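PDB 2IA7: tail lysozyme, putative from Geobacter sulfurreducens, which is of unknown function but is a putative tail lysozyme of the gp25 family, related to phage baseplate wedge proteins, and so probably belongs to a phage-tail-like baseplate. Local coordinates for residues R100-I111 with N123-K131. Numbering follows the deposited sequence.
Sequences REAAEGRLLIDI and NLVYPFYLK
Ile-109 and Tyr-126 pair through both backbone N-H groups and carbonyls in an antiparallel beta hairpin, strand 106-115 with strand 120-129; the bond from Ile-109 N to Tyr-126 O is 2.8 Å long. Leu-107 with Phe-128 and Ile-111 with Leu-124 repeat this pair of hydrogen bonds, and Leu-107, Ile-109, Ile-111 and Leu-124 suit this side because their apolar side chains pack on the helices. There Ile-109 puts CG1 at the edge of the Phe-128 ring, 3.7 Å from CD2, while Tyr-126 CE2 lies over one face of that ring. Ile-111 and Leu-124 lie side by side and both touch helix 30-42, as Tyr-126 does at Leu-42, and Leu-107 reaches helix 69-86.

The other face is more polar. Tyr-129 and Arg-106 point the same way, and Arg-106 CD comes 3.5 Å from Tyr-129 CE2. The arginine chain bends at chi3 (-73°), bringing NE to Glu-101 OE1 at 2.7 Å in a salt bridge. Pro-127, which has no N-H to give, fits a non-hydrogen-bonded site, its CB 3.7 Å from Leu-108 CD2. Beside Val-125, Asp-110 is gripped end-on by Arg-100: NH2 meets the syn lone pair of OD1 at 2.9 Å, with OD1 only 1° out of the guanidinium plane.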
loop_
_atom_site.group_PDB
_atom_site.type_symbol
_atom_site.label_atom_id
_atom_site.label_comp_id
_atom_site.label_asym_id
_atom_site.label_seq_id
_atom_site.Cartn_x
_atom_site.Cartn_y
_atom_site.Cartn_z
ATOM N N ARG A 100 -4.003 -13.385 7.387
ATOM C CA ARG A 100 -3.208 -14.543 7.852
ATOM C C ARG A 100 -2.363 -14.259 9.100
ATOM O O ARG A 100 -1.978 -15.213 9.822
ATOM C CB ARG A 100 -2.379 -15.153 6.731
ATOM C CG ARG A 100 -1.257 -14.310 6.191
ATOM C CD ARG A 100 -0.344 -15.034 5.214
ATOM N NE ARG A 100 0.605 -14.107 4.617
ATOM C CZ ARG A 100 0.426 -13.419 3.489
ATOM N NH1 ARG A 100 -0.696 -13.513 2.792
ATOM N NH2 ARG A 100 1.329 -12.550 3.100
ATOM N N GLU A 101 -2.102 -12.978 9.389
ATOM C CA GLU A 101 -1.430 -12.553 10.616
ATOM C C GLU A 101 -2.342 -11.740 11.515
ATOM O O GLU A 101 -1.877 -10.992 12.374
ATOM C CB GLU A 101 -0.152 -11.782 10.280
ATOM C CG GLU A 101 0.954 -12.713 9.757
ATOM C CD GLU A 101 2.290 -12.053 9.510
ATOM O OE1 GLU A 101 2.560 -10.910 9.972
ATOM O OE2 GLU A 101 3.079 -12.699 8.802
ATOM N N ALA A 102 -3.649 -11.885 11.328
ATOM C CA ALA A 102 -4.610 -11.120 12.126
ATOM C C ALA A 102 -4.447 -11.394 13.637
ATOM O O ALA A 102 -4.551 -10.459 14.438
ATOM C CB ALA A 102 -6.029 -11.393 11.677
ATOM N N ALA A 103 -4.104 -12.637 13.994
ATOM C CA ALA A 103 -3.895 -13.042 15.412
ATOM C C ALA A 103 -2.779 -12.239 16.065
ATOM O O ALA A 103 -2.754 -12.062 17.278
ATOM C CB ALA A 103 -3.572 -14.526 15.510
ATOM N N GLU A 104 -1.859 -11.741 15.248
ATOM C CA GLU A 104 -0.801 -10.877 15.725
ATOM C C GLU A 104 -1.128 -9.382 15.502
ATOM O O GLU A 104 -0.271 -8.540 15.695
ATOM C CB GLU A 104 0.513 -11.278 15.063
ATOM C CG GLU A 104 0.728 -12.809 14.919
ATOM C CD GLU A 104 0.432 -13.587 16.186
ATOM N N GLY A 105 -2.363 -9.071 15.127
ATOM C CA GLY A 105 -2.810 -7.689 14.948
ATOM C C GLY A 105 -2.322 -7.011 13.665
ATOM O O GLY A 105 -2.162 -5.773 13.604
ATOM N N ARG A 106 -2.085 -7.816 12.629
ATOM C CA ARG A 106 -1.686 -7.260 11.348
ATOM C C ARG A 106 -2.633 -7.707 10.255
ATOM O O ARG A 106 -3.183 -8.788 10.317
ATOM C CB ARG A 106 -0.261 -7.669 11.022
ATOM C CG ARG A 106 0.788 -7.100 11.974
ATOM C CD ARG A 106 2.175 -7.422 11.524
ATOM N NE ARG A 106 2.456 -8.834 11.748
ATOM C CZ ARG A 106 2.942 -9.343 12.876
ATOM N NH1 ARG A 106 3.204 -8.570 13.920
ATOM N NH2 ARG A 106 3.156 -10.647 12.968
ATOM N N LEU A 107 -2.798 -6.841 9.253
ATOM C CA LEU A 107 -3.457 -7.155 8.004
ATOM C C LEU A 107 -2.390 -6.959 6.935
ATOM O O LEU A 107 -1.846 -5.857 6.803
ATOM C CB LEU A 107 -4.644 -6.238 7.689
ATOM C CG LEU A 107 -6.019 -6.534 8.279
ATOM C CD1 LEU A 107 -6.942 -5.382 7.921
ATOM C CD2 LEU A 107 -6.559 -7.842 7.705
ATOM N N LEU A 108 -2.112 -8.004 6.154
ATOM C CA LEU A 108 -1.045 -7.966 5.161
ATOM C C LEU A 108 -1.641 -7.731 3.796
ATOM O O LEU A 108 -2.601 -8.437 3.412
ATOM C CB LEU A 108 -0.252 -9.277 5.207
ATOM C CG LEU A 108 0.483 -9.557 6.505
ATOM C CD1 LEU A 108 1.218 -10.922 6.384
ATOM C CD2 LEU A 108 1.437 -8.457 7.004
ATOM N N ILE A 109 -1.093 -6.783 3.029
ATOM C CA ILE A 109 -1.553 -6.527 1.661
ATOM C C ILE A 109 -0.568 -7.167 0.728
ATOM O O ILE A 109 0.582 -6.785 0.663
ATOM C CB ILE A 109 -1.702 -5.057 1.331
ATOM C CG1 ILE A 109 -2.388 -4.353 2.519
ATOM C CG2 ILE A 109 -2.449 -4.925 0.042
ATOM C CD1 ILE A 109 -3.794 -4.793 2.869
ATOM N N ASP A 110 -1.005 -8.215 0.036
ATOM C CA ASP A 110 -0.209 -8.882 -0.986
ATOM C C ASP A 110 -0.475 -8.166 -2.312
ATOM O O ASP A 110 -1.591 -8.157 -2.811
ATOM C CB ASP A 110 -0.620 -10.320 -1.078
ATOM C CG ASP A 110 -0.366 -11.085 0.231
ATOM O OD1 ASP A 110 0.743 -11.050 0.735
ATOM O OD2 ASP A 110 -1.337 -11.830 0.631
ATOM N N ILE A 111 0.565 -7.555 -2.859
ATOM C CA ILE A 111 0.527 -6.721 -4.004
ATOM C C ILE A 111 1.419 -7.321 -5.093
ATOM O O ILE A 111 2.621 -7.411 -4.928
ATOM C CB ILE A 111 1.000 -5.282 -3.680
ATOM C CG1 ILE A 111 0.174 -4.647 -2.531
ATOM C CG2 ILE A 111 0.886 -4.442 -4.952
ATOM C CD1 ILE A 111 0.760 -3.366 -1.964
ATOM N N ASN A 123 6.412 -8.988 -6.455
ATOM C CA ASN A 123 5.458 -9.107 -5.359
ATOM C C ASN A 123 5.953 -8.240 -4.214
ATOM O O ASN A 123 7.172 -8.065 -4.017
ATOM C CB ASN A 123 5.347 -10.563 -4.917
ATOM C CG ASN A 123 4.114 -10.817 -4.026
ATOM O OD1 ASN A 123 2.976 -10.751 -4.498
ATOM N ND2 ASN A 123 4.363 -11.155 -2.745
ATOM N N LEU A 124 5.028 -7.666 -3.435
ATOM C CA LEU A 124 5.373 -6.923 -2.268
ATOM C C LEU A 124 4.280 -7.155 -1.258
ATOM O O LEU A 124 3.114 -7.157 -1.622
ATOM C CB LEU A 124 5.407 -5.434 -2.618
ATOM C CG LEU A 124 5.867 -4.438 -1.578
ATOM C CD1 LEU A 124 6.605 -3.236 -2.197
ATOM C CD2 LEU A 124 4.615 -3.945 -0.806
ATOM N N VAL A 125 4.667 -7.379 -0.009
ATOM C CA VAL A 125 3.737 -7.598 1.071
ATOM C C VAL A 125 3.828 -6.379 1.973
ATOM O O VAL A 125 4.895 -6.094 2.523
ATOM C CB VAL A 125 4.059 -8.864 1.857
ATOM C CG1 VAL A 125 3.094 -9.035 3.025
ATOM C CG2 VAL A 125 4.030 -10.107 0.920
ATOM N N TYR A 126 2.735 -5.646 2.119
ATOM C CA TYR A 126 2.721 -4.434 2.909
ATOM C C TYR A 126 1.942 -4.672 4.203
ATOM O O TYR A 126 0.739 -4.949 4.147
ATOM C CB TYR A 126 2.112 -3.252 2.140
ATOM C CG TYR A 126 2.388 -1.984 2.894
ATOM C CD1 TYR A 126 3.630 -1.362 2.829
ATOM C CD2 TYR A 126 1.415 -1.439 3.720
ATOM C CE1 TYR A 126 3.920 -0.217 3.605
ATOM C CE2 TYR A 126 1.704 -0.312 4.494
ATOM C CZ TYR A 126 2.945 0.274 4.433
ATOM O OH TYR A 126 3.104 1.398 5.215
ATOM N N PRO A 127 2.582 -4.519 5.380
ATOM C CA PRO A 127 1.846 -4.728 6.624
ATOM C C PRO A 127 1.118 -3.482 7.161
ATOM O O PRO A 127 1.706 -2.384 7.316
ATOM C CB PRO A 127 2.939 -5.174 7.588
ATOM C CG PRO A 127 4.147 -4.437 7.104
ATOM C CD PRO A 127 4.012 -4.259 5.623
ATOM N N PHE A 128 -0.162 -3.655 7.475
ATOM C CA PHE A 128 -0.930 -2.687 8.275
ATOM C C PHE A 128 -1.142 -3.280 9.668
ATOM O O PHE A 128 -1.218 -4.475 9.842
ATOM C CB PHE A 128 -2.261 -2.329 7.634
ATOM C CG PHE A 128 -2.146 -1.398 6.463
ATOM C CD1 PHE A 128 -1.771 -0.084 6.629
ATOM C CD2 PHE A 128 -2.496 -1.822 5.201
ATOM C CE1 PHE A 128 -1.691 0.788 5.541
ATOM C CE2 PHE A 128 -2.413 -0.956 4.113
ATOM C CZ PHE A 128 -2.013 0.349 4.294
ATOM N N TYR A 129 -1.108 -2.417 10.676
ATOM C CA TYR A 129 -1.181 -2.828 12.072
ATOM C C TYR A 129 -2.508 -2.374 12.602
ATOM O O TYR A 129 -2.833 -1.197 12.505
ATOM C CB TYR A 129 -0.044 -2.165 12.873
ATOM C CG TYR A 129 1.284 -2.665 12.458
ATOM C CD1 TYR A 129 1.898 -2.168 11.343
ATOM C CD2 TYR A 129 1.902 -3.697 13.128
ATOM C CE1 TYR A 129 3.109 -2.683 10.896
ATOM C CE2 TYR A 129 3.100 -4.208 12.696
ATOM C CZ TYR A 129 3.698 -3.708 11.579
ATOM O OH TYR A 129 4.886 -4.228 11.151
ATOM N N LEU A 130 -3.301 -3.302 13.126
ATOM C CA LEU A 130 -4.595 -2.961 13.712
ATOM C C LEU A 130 -4.388 -2.393 15.089
ATOM O O LEU A 130 -3.794 -3.064 15.936
ATOM C CB LEU A 130 -5.472 -4.197 13.820
ATOM C CG LEU A 130 -5.954 -4.776 12.509
ATOM C CD1 LEU A 130 -6.168 -6.298 12.661
ATOM C CD2 LEU A 130 -7.210 -4.048 12.077
ATOM N N LYS A 131 -4.768 -1.141 15.293
ATOM C CA LYS A 131 -4.548 -0.491 16.595
ATOM C C LYS A 131 -5.828 0.127 17.082
ATOM O O LYS A 131 -6.706 0.452 16.288
ATOM C CB LYS A 131 -3.504 0.633 16.490
ATOM C CG LYS A 131 -2.197 0.296 15.814
ATOM C CD LYS A 131 -1.188 -0.388 16.697
ATOM C CE LYS A 131 0.184 -0.198 16.030
ATOM N NZ LYS A 131 1.243 -0.786 16.771
HETATM O O HOH W 1 -0.938 -4.132 15.855
#